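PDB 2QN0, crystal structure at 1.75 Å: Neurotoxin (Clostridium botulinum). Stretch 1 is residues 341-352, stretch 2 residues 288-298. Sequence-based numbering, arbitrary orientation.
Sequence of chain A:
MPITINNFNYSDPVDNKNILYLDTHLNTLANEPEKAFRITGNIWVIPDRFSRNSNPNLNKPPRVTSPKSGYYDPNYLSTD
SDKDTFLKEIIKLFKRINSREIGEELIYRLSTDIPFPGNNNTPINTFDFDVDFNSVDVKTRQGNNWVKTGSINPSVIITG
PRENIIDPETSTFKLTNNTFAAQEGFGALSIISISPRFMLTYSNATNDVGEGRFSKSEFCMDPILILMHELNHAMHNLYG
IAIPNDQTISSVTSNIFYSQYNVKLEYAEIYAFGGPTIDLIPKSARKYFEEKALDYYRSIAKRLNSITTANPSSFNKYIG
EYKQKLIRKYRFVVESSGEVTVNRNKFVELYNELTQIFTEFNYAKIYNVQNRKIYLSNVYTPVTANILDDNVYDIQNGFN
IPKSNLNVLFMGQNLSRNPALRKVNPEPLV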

ATOM      1  N   THR A 341     -28.771  -2.738  -8.343  1.00 25.41           N
ATOM      2  CA  THR A 341     -28.368  -2.281  -9.668  1.00 26.76           C
ATOM      3  C   THR A 341     -27.201  -1.304  -9.596  1.00 26.82           C
ATOM      4  O   THR A 341     -26.963  -0.669  -8.565  1.00 24.41           O
ATOM      5  CB  THR A 341     -29.532  -1.585 -10.399  1.00 26.24           C
ATOM      6  OG1 THR A 341     -29.957  -0.445  -9.645  1.00 27.71           O
ATOM      7  CG2 THR A 341     -30.706  -2.544 -10.564  1.00 28.81           C
ATOM      8  N   VAL A 342     -26.477  -1.187 -10.704  1.00 27.39           N
ATOM      9  CA  VAL A 342     -25.340  -0.283 -10.783  1.00 28.37           C
ATOM     10  C   VAL A 342     -25.768   1.044 -11.402  1.00 30.22           C
ATOM     11  O   VAL A 342     -26.353   1.076 -12.484  1.00 31.44           O
ATOM     12  CB  VAL A 342     -24.207  -0.874 -11.652  1.00 27.83           C
ATOM     13  CG1 VAL A 342     -23.006   0.059 -11.640  1.00 29.20           C
ATOM     14  CG2 VAL A 342     -23.817  -2.253 -11.140  1.00 29.03           C
ATOM     15  N   ASN A 343     -25.488   2.136 -10.701  1.00 29.93           N
ATOM     16  CA  ASN A 343     -25.812   3.469 -11.193  1.00 29.96           C
ATOM     17  C   ASN A 343     -24.527   3.999 -11.824  1.00 31.18           C
ATOM     18  O   ASN A 343     -23.524   4.175 -11.133  1.00 29.47           O
ATOM     19  CB  ASN A 343     -26.251   4.362 -10.030  1.00 31.76           C
ATOM     20  CG  ASN A 343     -26.523   5.793 -10.458  1.00 34.15           C
ATOM     21  OD1 ASN A 343     -25.616   6.512 -10.876  1.00 34.65           O
ATOM     22  ND2 ASN A 343     -27.779   6.213 -10.352  1.00 35.04           N
ATOM     23  N   ARG A 344     -24.548   4.238 -13.134  1.00 30.29           N
ATOM     24  CA  ARG A 344     -23.358   4.723 -13.829  1.00 30.61           C
ATOM     25  C   ARG A 344     -22.779   6.002 -13.239  1.00 29.75           C
ATOM     26  O   ARG A 344     -21.566   6.106 -13.058  1.00 28.42           O
ATOM     27  CB  ARG A 344     -23.646   4.932 -15.320  1.00 33.61           C
ATOM     28  CG  ARG A 344     -22.520   5.650 -16.063  1.00 36.67           C
ATOM     29  CD  ARG A 344     -22.760   5.679 -17.562  1.00 40.63           C
ATOM     30  NE  ARG A 344     -22.239   4.486 -18.220  1.00 44.55           N
ATOM     31  CZ  ARG A 344     -20.947   4.264 -18.449  1.00 46.21           C
ATOM     32  NH1 ARG A 344     -20.042   5.159 -18.076  1.00 47.49           N
ATOM     33  NH2 ARG A 344     -20.558   3.148 -19.051  1.00 46.54           N
ATOM     34  N   ASN A 345     -23.634   6.977 -12.952  1.00 28.36           N
ATOM     35  CA  ASN A 345     -23.169   8.236 -12.379  1.00 29.69           C
ATOM     36  C   ASN A 345     -22.351   7.996 -11.114  1.00 29.21           C
ATOM     37  O   ASN A 345     -21.261   8.544 -10.957  1.00 28.70           O
ATOM     38  CB  ASN A 345     -24.358   9.148 -12.067  1.00 31.82           C
ATOM     39  CG  ASN A 345     -24.782   9.977 -13.265  1.00 34.65           C
ATOM     40  OD1 ASN A 345     -24.730   9.513 -14.403  1.00 36.55           O
ATOM     41  ND2 ASN A 345     -25.210  11.208 -13.012  1.00 37.29           N
ATOM     42  N   LYS A 346     -22.881   7.176 -10.214  1.00 28.38           N
ATOM     43  CA  LYS A 346     -22.182   6.867  -8.974  1.00 27.54           C
ATOM     44  C   LYS A 346     -20.882   6.120  -9.251  1.00 26.10           C
ATOM     45  O   LYS A 346     -19.873   6.344  -8.577  1.00 25.28           O
ATOM     46  CB  LYS A 346     -23.078   6.039  -8.049  1.00 29.17           C
ATOM     47  CG  LYS A 346     -24.117   6.869  -7.311  1.00 34.26           C
ATOM     48  CD  LYS A 346     -24.991   5.998  -6.425  1.00 38.29           C
ATOM     49  CE  LYS A 346     -25.793   6.844  -5.453  1.00 41.87           C
ATOM     50  NZ  LYS A 346     -26.616   7.870  -6.148  1.00 44.00           N
ATOM     51  N   PHE A 347     -20.901   5.236 -10.243  1.00 23.62           N
ATOM     52  CA  PHE A 347     -19.701   4.481 -10.585  1.00 22.86           C
ATOM     53  C   PHE A 347     -18.603   5.399 -11.110  1.00 24.16           C
ATOM     54  O   PHE A 347     -17.452   5.325 -10.680  1.00 22.67           O
ATOM     55  CB  PHE A 347     -19.994   3.429 -11.652  1.00 21.35           C
ATOM     56  CG  PHE A 347     -18.761   2.751 -12.169  1.00 21.80           C
ATOM     57  CD1 PHE A 347     -18.167   1.716 -11.454  1.00 20.56           C
ATOM     58  CD2 PHE A 347     -18.157   3.186 -13.344  1.00 20.45           C
ATOM     59  CE1 PHE A 347     -16.989   1.125 -11.899  1.00 20.08           C
ATOM     60  CE2 PHE A 347     -16.979   2.605 -13.798  1.00 20.83           C
ATOM     61  CZ  PHE A 347     -16.391   1.572 -13.076  1.00 20.38           C
ATOM     62  N   VAL A 348     -18.960   6.254 -12.063  1.00 23.18           N
ATOM     63  CA  VAL A 348     -17.992   7.170 -12.646  1.00 23.14           C
ATOM     64  C   VAL A 348     -17.328   8.034 -11.581  1.00 23.06           C
ATOM     65  O   VAL A 348     -16.117   8.259 -11.620  1.00 23.00           O
ATOM     66  CB  VAL A 348     -18.661   8.083 -13.701  1.00 26.14           C
ATOM     67  CG1 VAL A 348     -17.715   9.202 -14.109  1.00 28.08           C
ATOM     68  CG2 VAL A 348     -19.041   7.254 -14.916  1.00 25.63           C
ATOM     69  N   GLU A 349     -18.123   8.511 -10.630  1.00 22.18           N
ATOM     70  CA  GLU A 349     -17.610   9.349  -9.556  1.00 23.49           C
ATOM     71  C   GLU A 349     -16.628   8.565  -8.688  1.00 22.40           C
ATOM     72  O   GLU A 349     -15.556   9.062  -8.343  1.00 20.24           O
ATOM     73  CB  GLU A 349     -18.768   9.872  -8.700  1.00 26.62           C
ATOM     74  CG  GLU A 349     -18.333  10.656  -7.473  1.00 31.95           C
ATOM     75  CD  GLU A 349     -19.508  11.153  -6.652  1.00 35.50           C
ATOM     76  OE1 GLU A 349     -20.402  10.338  -6.337  1.00 37.59           O
ATOM     77  OE2 GLU A 349     -19.534  12.355  -6.315  1.00 38.92           O
ATOM     78  N   LEU A 350     -16.998   7.336  -8.343  1.00 21.20           N
ATOM     79  CA  LEU A 350     -16.142   6.482  -7.526  1.00 19.68           C
ATOM     80  C   LEU A 350     -14.842   6.161  -8.257  1.00 20.22           C
ATOM     81  O   LEU A 350     -13.747   6.292  -7.696  1.00 17.84           O
ATOM     82  CB  LEU A 350     -16.869   5.179  -7.184  1.00 19.53           C
ATOM     83  CG  LEU A 350     -16.050   4.118  -6.439  1.00 18.64           C
ATOM     84  CD1 LEU A 350     -15.565   4.690  -5.108  1.00 20.08           C
ATOM     85  CD2 LEU A 350     -16.908   2.879  -6.206  1.00 19.22           C
ATOM     86  N   TYR A 351     -14.960   5.742  -9.514  1.00 17.44           N
ATOM     87  CA  TYR A 351     -13.780   5.400 -10.292  1.00 19.27           C
ATOM     88  C   TYR A 351     -12.826   6.585 -10.378  1.00 17.86           C
ATOM     89  O   TYR A 351     -11.612   6.417 -10.278  1.00 17.87           O
ATOM     90  CB  TYR A 351     -14.171   4.953 -11.704  1.00 17.63           C
ATOM     91  CG  TYR A 351     -13.047   4.275 -12.453  1.00 17.13           C
ATOM     92  CD1 TYR A 351     -12.795   2.914 -12.289  1.00 15.53           C
ATOM     93  CD2 TYR A 351     -12.221   4.998 -13.315  1.00 16.18           C
ATOM     94  CE1 TYR A 351     -11.750   2.285 -12.967  1.00 16.97           C
ATOM     95  CE2 TYR A 351     -11.173   4.380 -13.995  1.00 16.34           C
ATOM     96  CZ  TYR A 351     -10.942   3.029 -13.818  1.00 16.91           C
ATOM     97  OH  TYR A 351      -9.906   2.416 -14.485  1.00 19.34           O
ATOM     98  N   ASN A 352     -13.373   7.785 -10.565  1.00 18.87           N
ATOM     99  CA  ASN A 352     -12.542   8.979 -10.662  1.00 20.46           C
ATOM    100  C   ASN A 352     -11.818   9.239  -9.346  1.00 21.33           C
ATOM    101  O   ASN A 352     -10.641   9.591  -9.338  1.00 20.71           O
ATOM    102  CB  ASN A 352     -13.385  10.199 -11.033  1.00 22.25           C
ATOM    103  CG  ASN A 352     -12.543  11.447 -11.196  1.00 24.50           C
ATOM    104  OD1 ASN A 352     -12.576  12.347 -10.359  1.00 26.19           O
ATOM    105  ND2 ASN A 352     -11.766  11.497 -12.271  1.00 24.25           N
TER
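Stretch 2 288-298: YFEEKALDYYR

Helix 288-298 packs on stretch 1 of the same botulinum neurotoxin chain. Stretch 2 is helical throughout, its backbone bonds running from Lys-292 N to Tyr-288 O (2.9 Å) through Arg-298 N to Leu-294 O (2.9 Å). It crosses helix 344-352 at 124° between N-to-C directions, so the two run obliquely antiparallel, with axes 11.0 Å apart at closest approach. Arg-298 therefore lies by Val-342 (CA to CA 6.2 Å), Leu-294 by Phe-347 (CA to CA 7.3 Å) and Glu-290 by Tyr-351 (CA to CA 7.3 Å). Asn-343 caps the first helix, its OD1 accepting from Lys-346 N at 2.9 Å.

The apolar packing centres on Phe-347, a knob in the hole formed by Glu-290, Ala-293, Leu-294 and Tyr-297. Leu-294 CD1 lies over its ring face, 3.6 Å from Phe-347 CG, while Ala-293 CB meets the ring edge at Phe-347 CZ (3.9 Å). Val-342 extends the apolar surface, its CG1 3.6 Å from Leu-294 CD1 and its CG2 3.8 Å from Arg-298 CA.

Among the aromatic contacts, Phe-347 turns its edge toward the face of Tyr-297 in an offset pair, with planes at 81° and Phe-347 CD1 3.5 Å from Tyr-297 CD2. Leu-350 CD2 reaches the edge of the same tyrosine ring (4.1 Å to Tyr-297 CE2). Glu-290 lays its aliphatic CG over the face of Tyr-351, 3.4 Å from Tyr-351 CD2.

Polar contacts add a salt bridge between Arg-344 NH2 and Glu-291 OE1 (2.9 Å), plus a weak bond from Arg-344 NH2 to Glu-291 OE2 (3.2 Å); Leu-294 CD2 covers one guanidinium face. Water 1 donates to Glu-290 OE2 (2.6 Å) and Val-348 O (3.0 Å). Water 2 accepts from Arg-344 NH2 (2.6 Å) and Arg-298 NH2 (3.2 Å), linking two like charges.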

ATOM      1  N   TYR A 288     -11.300   2.241 -21.775  1.00 18.76           N
ATOM      2  CA  TYR A 288     -11.429   0.793 -21.869  1.00 18.33           C
ATOM      3  C   TYR A 288     -11.373   0.134 -20.486  1.00 20.60           C
ATOM      4  O   TYR A 288     -12.239  -0.665 -20.129  1.00 17.72           O
ATOM      5  CB  TYR A 288     -10.310   0.234 -22.749  1.00 21.48           C
ATOM      6  CG  TYR A 288     -10.205  -1.271 -22.749  1.00 24.65           C
ATOM      7  CD1 TYR A 288     -11.091  -2.057 -23.487  1.00 25.95           C
ATOM      8  CD2 TYR A 288      -9.229  -1.917 -21.988  1.00 26.92           C
ATOM      9  CE1 TYR A 288     -11.004  -3.447 -23.468  1.00 28.40           C
ATOM     10  CE2 TYR A 288      -9.138  -3.301 -21.959  1.00 28.08           C
ATOM     11  CZ  TYR A 288     -10.025  -4.061 -22.699  1.00 29.98           C
ATOM     12  OH  TYR A 288      -9.930  -5.431 -22.667  1.00 32.29           O
ATOM     13  N   PHE A 289     -10.354   0.465 -19.702  1.00 18.92           N
ATOM     14  CA  PHE A 289     -10.236  -0.134 -18.377  1.00 19.20           C
ATOM     15  C   PHE A 289     -11.352   0.295 -17.437  1.00 17.32           C
ATOM     16  O   PHE A 289     -11.791  -0.488 -16.597  1.00 19.32           O
ATOM     17  CB  PHE A 289      -8.860   0.172 -17.782  1.00 20.44           C
ATOM     18  CG  PHE A 289      -7.747  -0.556 -18.477  1.00 23.45           C
ATOM     19  CD1 PHE A 289      -7.668  -1.942 -18.414  1.00 26.93           C
ATOM     20  CD2 PHE A 289      -6.818   0.135 -19.245  1.00 28.02           C
ATOM     21  CE1 PHE A 289      -6.681  -2.632 -19.112  1.00 28.93           C
ATOM     22  CE2 PHE A 289      -5.829  -0.546 -19.945  1.00 28.34           C
ATOM     23  CZ  PHE A 289      -5.764  -1.933 -19.880  1.00 28.69           C
ATOM     24  N   GLU A 290     -11.827   1.527 -17.580  1.00 17.27           N
ATOM     25  CA  GLU A 290     -12.910   1.993 -16.729  1.00 18.61           C
ATOM     26  C   GLU A 290     -14.191   1.233 -17.066  1.00 19.84           C
ATOM     27  O   GLU A 290     -14.931   0.827 -16.172  1.00 17.70           O
ATOM     28  CB  GLU A 290     -13.143   3.491 -16.905  1.00 19.08           C
ATOM     29  CG  GLU A 290     -14.165   4.041 -15.927  1.00 22.89           C
ATOM     30  CD  GLU A 290     -14.278   5.547 -15.966  1.00 27.83           C
ATOM     31  OE1 GLU A 290     -13.385   6.203 -16.543  1.00 29.22           O
ATOM     32  OE2 GLU A 290     -15.259   6.078 -15.404  1.00 29.61           O
ATOM     33  N   GLU A 291     -14.448   1.040 -18.358  1.00 19.11           N
ATOM     34  CA  GLU A 291     -15.639   0.313 -18.798  1.00 20.35           C
ATOM     35  C   GLU A 291     -15.535  -1.156 -18.391  1.00 19.03           C
ATOM     36  O   GLU A 291     -16.535  -1.792 -18.055  1.00 20.49           O
ATOM     37  CB  GLU A 291     -15.799   0.418 -20.321  1.00 21.20           C
ATOM     38  CG  GLU A 291     -16.124   1.816 -20.839  1.00 26.16           C
ATOM     39  CD  GLU A 291     -17.479   2.323 -20.375  1.00 28.84           C
ATOM     40  OE1 GLU A 291     -18.346   1.490 -20.037  1.00 26.96           O
ATOM     41  OE2 GLU A 291     -17.688   3.555 -20.364  1.00 30.73           O
ATOM     42  N   LYS A 292     -14.319  -1.692 -18.426  1.00 19.52           N
ATOM     43  CA  LYS A 292     -14.087  -3.076 -18.045  1.00 21.02           C
ATOM     44  C   LYS A 292     -14.438  -3.223 -16.559  1.00 19.83           C
ATOM     45  O   LYS A 292     -15.072  -4.196 -16.149  1.00 18.58           O
ATOM     46  CB  LYS A 292     -12.622  -3.445 -18.287  1.00 24.19           C
ATOM     47  CG  LYS A 292     -12.303  -4.920 -18.142  1.00 30.04           C
ATOM     48  CD  LYS A 292     -10.827  -5.175 -18.427  1.00 35.57           C
ATOM     49  CE  LYS A 292     -10.478  -6.653 -18.343  1.00 38.41           C
ATOM     50  NZ  LYS A 292     -11.201  -7.460 -19.362  1.00 42.36           N
ATOM     51  N   ALA A 293     -14.031  -2.242 -15.761  1.00 18.24           N
ATOM     52  CA  ALA A 293     -14.318  -2.254 -14.328  1.00 19.10           C
ATOM     53  C   ALA A 293     -15.828  -2.185 -14.111  1.00 19.09           C
ATOM     54  O   ALA A 293     -16.375  -2.891 -13.264  1.00 19.03           O
ATOM     55  CB  ALA A 293     -13.630  -1.074 -13.640  1.00 17.55           C
ATOM     56  N   LEU A 294     -16.504  -1.335 -14.875  1.00 17.21           N
ATOM     57  CA  LEU A 294     -17.953  -1.215 -14.741  1.00 18.61           C
ATOM     58  C   LEU A 294     -18.629  -2.557 -15.022  1.00 19.03           C
ATOM     59  O   LEU A 294     -19.571  -2.936 -14.322  1.00 21.10           O
ATOM     60  CB  LEU A 294     -18.494  -0.139 -15.691  1.00 19.63           C
ATOM     61  CG  LEU A 294     -20.013   0.079 -15.696  1.00 20.31           C
ATOM     62  CD1 LEU A 294     -20.517   0.377 -14.286  1.00 19.56           C
ATOM     63  CD2 LEU A 294     -20.348   1.225 -16.632  1.00 22.64           C
ATOM     64  N   ASP A 295     -18.153  -3.282 -16.031  1.00 20.15           N
ATOM     65  CA  ASP A 295     -18.743  -4.582 -16.348  1.00 20.48           C
ATOM     66  C   ASP A 295     -18.517  -5.568 -15.213  1.00 20.97           C
ATOM     67  O   ASP A 295     -19.387  -6.386 -14.913  1.00 19.01           O
ATOM     68  CB  ASP A 295     -18.168  -5.163 -17.643  1.00 23.73           C
ATOM     69  CG  ASP A 295     -18.714  -4.476 -18.882  1.00 28.99           C
ATOM     70  OD1 ASP A 295     -19.908  -4.106 -18.880  1.00 32.19           O
ATOM     71  OD2 ASP A 295     -17.954  -4.322 -19.862  1.00 32.21           O
ATOM     72  N   TYR A 296     -17.346  -5.503 -14.584  1.00 20.56           N
ATOM     73  CA  TYR A 296     -17.068  -6.396 -13.465  1.00 20.25           C
ATOM     74  C   TYR A 296     -17.984  -6.029 -12.299  1.00 18.15           C
ATOM     75  O   TYR A 296     -18.418  -6.900 -11.545  1.00 20.77           O
ATOM     76  CB  TYR A 296     -15.598  -6.297 -13.036  1.00 18.15           C
ATOM     77  CG  TYR A 296     -14.644  -7.083 -13.911  1.00 19.72           C
ATOM     78  CD1 TYR A 296     -14.818  -8.453 -14.110  1.00 19.68           C
ATOM     79  CD2 TYR A 296     -13.548  -6.465 -14.511  1.00 19.34           C
ATOM     80  CE1 TYR A 296     -13.918  -9.190 -14.886  1.00 23.35           C
ATOM     81  CE2 TYR A 296     -12.643  -7.190 -15.286  1.00 22.01           C
ATOM     82  CZ  TYR A 296     -12.832  -8.549 -15.469  1.00 24.26           C
ATOM     83  OH  TYR A 296     -11.936  -9.265 -16.229  1.00 26.93           O
ATOM     84  N   TYR A 297     -18.277  -4.740 -12.153  1.00 17.60           N
ATOM     85  CA  TYR A 297     -19.159  -4.284 -11.082  1.00 18.21           C
ATOM     86  C   TYR A 297     -20.583  -4.768 -11.334  1.00 20.42           C
ATOM     87  O   TYR A 297     -21.298  -5.127 -10.401  1.00 18.27           O
ATOM     88  CB  TYR A 297     -19.137  -2.753 -10.972  1.00 16.73           C
ATOM     89  CG  TYR A 297     -18.045  -2.207 -10.068  1.00 15.53           C
ATOM     90  CD1 TYR A 297     -16.801  -2.842  -9.976  1.00 17.59           C
ATOM     91  CD2 TYR A 297     -18.253  -1.051  -9.312  1.00 16.66           C
ATOM     92  CE1 TYR A 297     -15.791  -2.337  -9.144  1.00 17.49           C
ATOM     93  CE2 TYR A 297     -17.248  -0.536  -8.484  1.00 18.03           C
ATOM     94  CZ  TYR A 297     -16.025  -1.185  -8.406  1.00 18.84           C
ATOM     95  OH  TYR A 297     -15.036  -0.677  -7.593  1.00 19.23           O
ATOM     96  N   ARG A 298     -21.000  -4.777 -12.598  1.00 19.92           N
ATOM     97  CA  ARG A 298     -22.340  -5.243 -12.933  1.00 20.70           C
ATOM     98  C   ARG A 298     -22.454  -6.719 -12.584  1.00 19.89           C
ATOM     99  O   ARG A 298     -23.493  -7.173 -12.101  1.00 22.42           O
ATOM    100  CB  ARG A 298     -22.630  -5.032 -14.424  1.00 21.31           C
ATOM    101  CG  ARG A 298     -22.819  -3.575 -14.810  1.00 24.96           C
ATOM    102  CD  ARG A 298     -23.050  -3.426 -16.310  1.00 28.75           C
ATOM    103  NE  ARG A 298     -23.150  -2.024 -16.712  1.00 32.66           N
ATOM    104  CZ  ARG A 298     -24.156  -1.218 -16.385  1.00 36.27           C
ATOM    105  NH1 ARG A 298     -25.164  -1.669 -15.648  1.00 37.54           N
ATOM    106  NH2 ARG A 298     -24.152   0.044 -16.793  1.00 34.97           N
TER
HETATM  107  O   HOH W   1     -14.524   8.200 -14.124  1.00 33.72           O
HETATM  108  O   HOH W   2     -22.766   1.755 -19.176  1.00 40.70           O